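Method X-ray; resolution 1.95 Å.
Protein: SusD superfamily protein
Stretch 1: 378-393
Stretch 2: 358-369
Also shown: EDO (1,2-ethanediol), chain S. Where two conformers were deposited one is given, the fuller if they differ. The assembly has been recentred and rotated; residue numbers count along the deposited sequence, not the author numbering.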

# COMPACT_ATOMS: atom_id res chain seq x y z
N PRO A 378 23.77 12.33 2.44
CA PRO A 378 23.46 11.44 1.33
C PRO A 378 24.72 10.95 0.63
O PRO A 378 25.65 11.73 0.45
CB PRO A 378 22.60 12.33 0.41
CG PRO A 378 23.10 13.68 0.66
CD PRO A 378 23.44 13.72 2.11
N ASN A 379 24.76 9.68 0.26
CA ASN A 379 25.82 9.15 -0.61
C ASN A 379 25.39 9.26 -2.09
O ASN A 379 24.25 9.67 -2.41
CB ASN A 379 26.22 7.72 -0.19
CG ASN A 379 25.13 6.66 -0.44
OD1 ASN A 379 24.17 6.85 -1.19
ND2 ASN A 379 25.31 5.50 0.18
N GLN A 380 26.30 8.88 -3.00
CA GLN A 380 26.04 9.06 -4.43
C GLN A 380 24.83 8.27 -4.92
O GLN A 380 24.11 8.74 -5.80
CB GLN A 380 27.27 8.72 -5.29
CG GLN A 380 27.16 9.19 -6.77
CD GLN A 380 27.02 10.71 -6.87
OE1 GLN A 380 27.77 11.46 -6.23
NE2 GLN A 380 26.07 11.17 -7.67
N GLN A 381 24.61 7.08 -4.35
CA GLN A 381 23.49 6.21 -4.75
C GLN A 381 22.15 6.91 -4.46
O GLN A 381 21.26 6.89 -5.30
CB GLN A 381 23.57 4.87 -4.02
CG GLN A 381 22.43 3.88 -4.32
CD GLN A 381 22.35 3.50 -5.78
OE1 GLN A 381 22.92 2.49 -6.15
NE2 GLN A 381 21.66 4.31 -6.62
N SER A 382 22.06 7.57 -3.31
CA SER A 382 20.83 8.28 -2.90
C SER A 382 20.62 9.51 -3.74
O SER A 382 19.50 9.79 -4.16
CB SER A 382 20.88 8.64 -1.41
OG SER A 382 20.92 7.48 -0.59
N ILE A 383 21.70 10.25 -4.00
CA ILE A 383 21.66 11.41 -4.87
C ILE A 383 21.15 11.01 -6.25
O ILE A 383 20.25 11.65 -6.79
CB ILE A 383 23.04 12.11 -4.97
CG1 ILE A 383 23.36 12.83 -3.65
CG2 ILE A 383 23.10 13.12 -6.16
CD1 ILE A 383 24.79 13.33 -3.56
N ASP A 384 21.71 9.93 -6.79
CA ASP A 384 21.31 9.44 -8.12
C ASP A 384 19.83 9.00 -8.13
O ASP A 384 19.14 9.23 -9.10
CB ASP A 384 22.22 8.27 -8.59
CG ASP A 384 23.62 8.71 -8.95
OD1 ASP A 384 23.88 9.92 -9.13
OD2 ASP A 384 24.50 7.83 -9.05
N ILE A 385 19.34 8.38 -7.06
CA ILE A 385 17.94 7.93 -6.96
C ILE A 385 16.97 9.13 -7.05
O ILE A 385 16.05 9.13 -7.88
CB ILE A 385 17.71 7.11 -5.65
CG1 ILE A 385 18.29 5.70 -5.82
CG2 ILE A 385 16.22 7.07 -5.20
CD1 ILE A 385 18.55 4.97 -4.49
N VAL A 386 17.23 10.16 -6.26
CA VAL A 386 16.44 11.38 -6.29
C VAL A 386 16.48 12.04 -7.68
O VAL A 386 15.45 12.45 -8.20
CB VAL A 386 16.86 12.38 -5.18
CG1 VAL A 386 16.25 13.73 -5.41
CG2 VAL A 386 16.40 11.84 -3.81
N ASN A 387 17.66 12.09 -8.30
CA ASN A 387 17.76 12.69 -9.64
C ASN A 387 17.12 11.88 -10.78
O ASN A 387 16.62 12.45 -11.74
CB ASN A 387 19.21 13.05 -9.96
CG ASN A 387 19.72 14.20 -9.12
OD1 ASN A 387 18.95 15.04 -8.64
ND2 ASN A 387 21.02 14.26 -8.94
N GLN A 388 17.13 10.55 -10.66
CA GLN A 388 16.46 9.67 -11.63
C GLN A 388 14.94 9.87 -11.56
O GLN A 388 14.29 10.00 -12.58
CB GLN A 388 16.84 8.20 -11.40
CG GLN A 388 18.30 7.85 -11.78
CD GLN A 388 18.86 6.67 -10.97
OE1 GLN A 388 18.13 6.02 -10.21
NE2 GLN A 388 20.16 6.41 -11.12
N ILE A 389 14.39 9.91 -10.34
CA ILE A 389 12.94 10.09 -10.12
C ILE A 389 12.49 11.46 -10.57
O ILE A 389 11.50 11.59 -11.27
CB ILE A 389 12.52 9.70 -8.65
CG1 ILE A 389 12.80 8.19 -8.44
CG2 ILE A 389 11.05 10.05 -8.37
CD1 ILE A 389 12.87 7.75 -6.99
N ARG A 390 13.28 12.47 -10.25
CA ARG A 390 13.04 13.82 -10.72
C ARG A 390 13.14 13.92 -12.25
O ARG A 390 12.29 14.53 -12.88
CB ARG A 390 13.99 14.81 -10.02
CG ARG A 390 13.62 15.08 -8.55
CD ARG A 390 14.68 15.99 -7.86
NE ARG A 390 14.74 17.27 -8.52
CZ ARG A 390 13.92 18.31 -8.31
NH1 ARG A 390 12.97 18.30 -7.37
NH2 ARG A 390 14.08 19.40 -9.04
N GLY A 391 14.16 13.28 -12.84
CA GLY A 391 14.36 13.28 -14.31
C GLY A 391 13.21 12.66 -15.10
O GLY A 391 12.79 13.20 -16.11
N ARG A 392 12.69 11.53 -14.62
CA ARG A 392 11.49 10.95 -15.18
C ARG A 392 10.31 11.95 -15.14
O ARG A 392 9.52 11.99 -16.07
CB ARG A 392 11.14 9.68 -14.44
CG ARG A 392 9.88 9.00 -14.94
CD ARG A 392 9.74 7.64 -14.35
NE ARG A 392 9.64 7.61 -12.90
CZ ARG A 392 9.73 6.48 -12.17
NH1 ARG A 392 9.90 5.30 -12.76
NH2 ARG A 392 9.61 6.53 -10.84
N ALA A 393 10.23 12.75 -14.07
CA ALA A 393 9.20 13.81 -13.97
C ALA A 393 9.53 15.11 -14.75
O ALA A 393 8.82 16.10 -14.61
CB ALA A 393 8.91 14.13 -12.49
C1 EDO S . 20.11 2.83 -9.13
O1 EDO S . 20.89 4.01 -9.36
C2 EDO S . 18.78 2.96 -9.86
O2 EDO S . 18.34 1.66 -10.28
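Stretch 2 358-369: YRYTDVLLMYAE

Stretch 2 packs on stretch 1 as one helix against another, running roughly antiparallel, with an apolar centre and one side-chain hydrogen bond near each end. Residues 358-359 of stretch 2 are a short strand. Arg 359 holds the N-cap position, and the helix runs from Tyr 360 through Glu 369 and on beyond the stretch. Its phi/psi values are regular, and i to i+4 bonds such as Leu 364 N to Tyr 360 O (2.9 Å) and Ala 368 N to Leu 364 O (3.0 Å) hold it. In stretch 1 the helix covers 380-392, and Ala 393 is the first residue to leave helical phi/psi.

The N-to-C directions of the two helices differ by 138°, with a signed crossing angle of -138°. The axes approach to 9.0 Å. The backbones are not equally close along the contact. The CA atoms of Ser 382 and Ala 368 are 4.5 Å apart, those of Ile 385 and Leu 364 are 6.3 Å apart, and those of Ile 389 and Thr 361 are 7.9 Å apart. The helices therefore splay toward the start of stretch 2. The contact buries 548 Å², both sides summed.

Small residues, Ser 382 and Ala 368, meet at the tight end. Ser 382 CB lies 3.9 Å from Ala 368 CB, and Ser 382 OG comes within 3.4 Å of Ala 368 CA. Tyr 367, with chi1 t, lies beside this pair. Tyr 367 CE2 is 3.6 Å from Gln 381 CG and 3.5 Å from Ser 382 OG. Its hydroxyl reaches the start of helix 380-392, where Asn 379 ND2 donates to Tyr 367 OH at 2.9 Å. The same amide caps its own helix, since Asn 379 OD1 accepts from Ser 382 N at 3.1 Å. One side chain thus closes a helix end and ties it to the neighbouring helix.

Ile 385 occupies the middle and points toward stretch 2. Ile 385 CG2 is 3.6 Å from Leu 364 CB and 4.3 Å from Leu 365 CD2. Ile 385 CD1 is 3.8 Å from Tyr 367 CD2. One turn later, Ile 389 CD1 packs 3.5 Å from Leu 365 CG and 3.9 Å from Thr 361 CG2. Leu 365 has its CA-to-CB bond sideways, but the end of its side chain comes nearer to stretch 1.

At the wider end, a long side chain spans the gap. Arg 392 NH2 donates to Thr 361 OG1 at 2.9 Å, with a nearly straight angle of 177°. The hydroxyl lies at the edge of the guanidinium, near its plane. Arg 392 NH2 is also 4.5 Å from Arg 359 NH1, a close approach of like charges; both atoms have hydrogen-bond partners elsewhere in the structure.

A 1,2-ethanediol, probably from the crystallisation liquor, bridges the stretches. Gln 381 NE2 (2.9 Å) and Gln 388 NE2 (3.1 Å) donate to EDO O1. EDO O2 is hydrogen-bonded to Tyr 360 OH at 3.0 Å.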

# COMPACT_ATOMS: atom_id res chain seq x y z
N TYR A 358 4.52 -3.62 -3.36
CA TYR A 358 5.87 -2.99 -3.47
C TYR A 358 6.28 -2.89 -4.92
O TYR A 358 6.16 -3.86 -5.67
CB TYR A 358 6.96 -3.76 -2.70
CG TYR A 358 6.84 -3.57 -1.22
CD1 TYR A 358 7.16 -2.36 -0.64
CD2 TYR A 358 6.34 -4.57 -0.40
CE1 TYR A 358 6.98 -2.14 0.72
CE2 TYR A 358 6.17 -4.36 0.95
CZ TYR A 358 6.50 -3.14 1.50
OH TYR A 358 6.31 -2.91 2.81
N ARG A 359 6.79 -1.73 -5.31
CA ARG A 359 7.44 -1.54 -6.59
C ARG A 359 8.81 -0.88 -6.39
O ARG A 359 9.11 -0.36 -5.33
CB ARG A 359 6.56 -0.74 -7.55
CG ARG A 359 6.33 0.74 -7.21
CD ARG A 359 5.43 1.31 -8.26
NE ARG A 359 5.03 2.72 -8.08
CZ ARG A 359 5.50 3.76 -8.78
NH1 ARG A 359 6.46 3.60 -9.69
NH2 ARG A 359 4.97 4.98 -8.59
N TYR A 360 9.66 -0.99 -7.38
CA TYR A 360 11.05 -0.55 -7.27
C TYR A 360 11.23 0.91 -6.91
O TYR A 360 12.15 1.24 -6.13
CB TYR A 360 11.75 -0.85 -8.59
CG TYR A 360 13.26 -0.80 -8.62
CD1 TYR A 360 14.02 -1.44 -7.66
CD2 TYR A 360 13.91 -0.21 -9.69
CE1 TYR A 360 15.39 -1.45 -7.75
CE2 TYR A 360 15.28 -0.22 -9.78
CZ TYR A 360 16.01 -0.84 -8.82
OH TYR A 360 17.36 -0.83 -8.91
N THR A 361 10.38 1.79 -7.43
CA THR A 361 10.51 3.24 -7.06
C THR A 361 10.45 3.46 -5.54
O THR A 361 11.26 4.21 -4.98
CB THR A 361 9.50 4.15 -7.78
OG1 THR A 361 9.76 4.12 -9.18
CG2 THR A 361 9.59 5.62 -7.28
N ASP A 362 9.52 2.78 -4.87
CA ASP A 362 9.35 2.83 -3.42
C ASP A 362 10.62 2.32 -2.74
O ASP A 362 11.13 2.96 -1.83
CB ASP A 362 8.16 1.93 -3.03
CG ASP A 362 7.70 2.07 -1.57
OD1 ASP A 362 8.25 2.85 -0.73
OD2 ASP A 362 6.71 1.35 -1.27
N VAL A 363 11.17 1.23 -3.24
CA VAL A 363 12.37 0.64 -2.64
C VAL A 363 13.56 1.61 -2.77
O VAL A 363 14.30 1.77 -1.83
CB VAL A 363 12.71 -0.73 -3.20
CG1 VAL A 363 14.06 -1.23 -2.61
CG2 VAL A 363 11.59 -1.72 -2.90
N LEU A 364 13.74 2.22 -3.94
CA LEU A 364 14.79 3.23 -4.14
C LEU A 364 14.67 4.42 -3.15
O LEU A 364 15.65 4.84 -2.52
CB LEU A 364 14.74 3.77 -5.57
CG LEU A 364 15.02 2.81 -6.74
CD1 LEU A 364 15.20 3.57 -8.05
CD2 LEU A 364 16.25 1.97 -6.43
N LEU A 365 13.46 4.94 -2.99
CA LEU A 365 13.26 6.06 -2.06
C LEU A 365 13.42 5.59 -0.60
O LEU A 365 13.89 6.34 0.22
CB LEU A 365 11.90 6.71 -2.30
CG LEU A 365 11.80 7.45 -3.64
CD1 LEU A 365 10.33 7.77 -3.93
CD2 LEU A 365 12.63 8.73 -3.58
N MSE A 366 13.03 4.34 -0.28
CA MSE A 366 13.33 3.77 1.05
C MSE A 366 14.82 3.65 1.29
O MSE A 366 15.26 3.92 2.41
CB MSE A 366 12.64 2.42 1.25
CG MSE A 366 11.14 2.53 1.41
SE MSE A 366 10.41 0.87 2.14
CE MSE A 366 10.77 -0.32 0.69
N TYR A 367 15.60 3.28 0.27
CA TYR A 367 17.06 3.30 0.40
C TYR A 367 17.58 4.71 0.71
O TYR A 367 18.33 4.87 1.68
CB TYR A 367 17.83 2.74 -0.81
CG TYR A 367 19.35 2.86 -0.60
CD1 TYR A 367 20.04 1.92 0.16
CD2 TYR A 367 20.06 3.93 -1.12
CE1 TYR A 367 21.42 2.07 0.41
CE2 TYR A 367 21.43 4.07 -0.90
CZ TYR A 367 22.10 3.13 -0.13
OH TYR A 367 23.44 3.27 0.08
N ALA A 368 17.21 5.70 -0.11
CA ALA A 368 17.65 7.10 0.11
C ALA A 368 17.29 7.58 1.52
O ALA A 368 18.11 8.23 2.17
CB ALA A 368 17.05 8.06 -0.93
N GLU A 369 16.08 7.28 1.97
CA GLU A 369 15.63 7.71 3.29
C GLU A 369 16.41 7.06 4.41
O GLU A 369 16.93 7.74 5.28
CB GLU A 369 14.11 7.51 3.47
CG GLU A 369 13.62 8.04 4.83
CD GLU A 369 12.09 8.12 4.98
OE1 GLU A 369 11.38 7.78 4.04
OE2 GLU A 369 11.62 8.57 6.05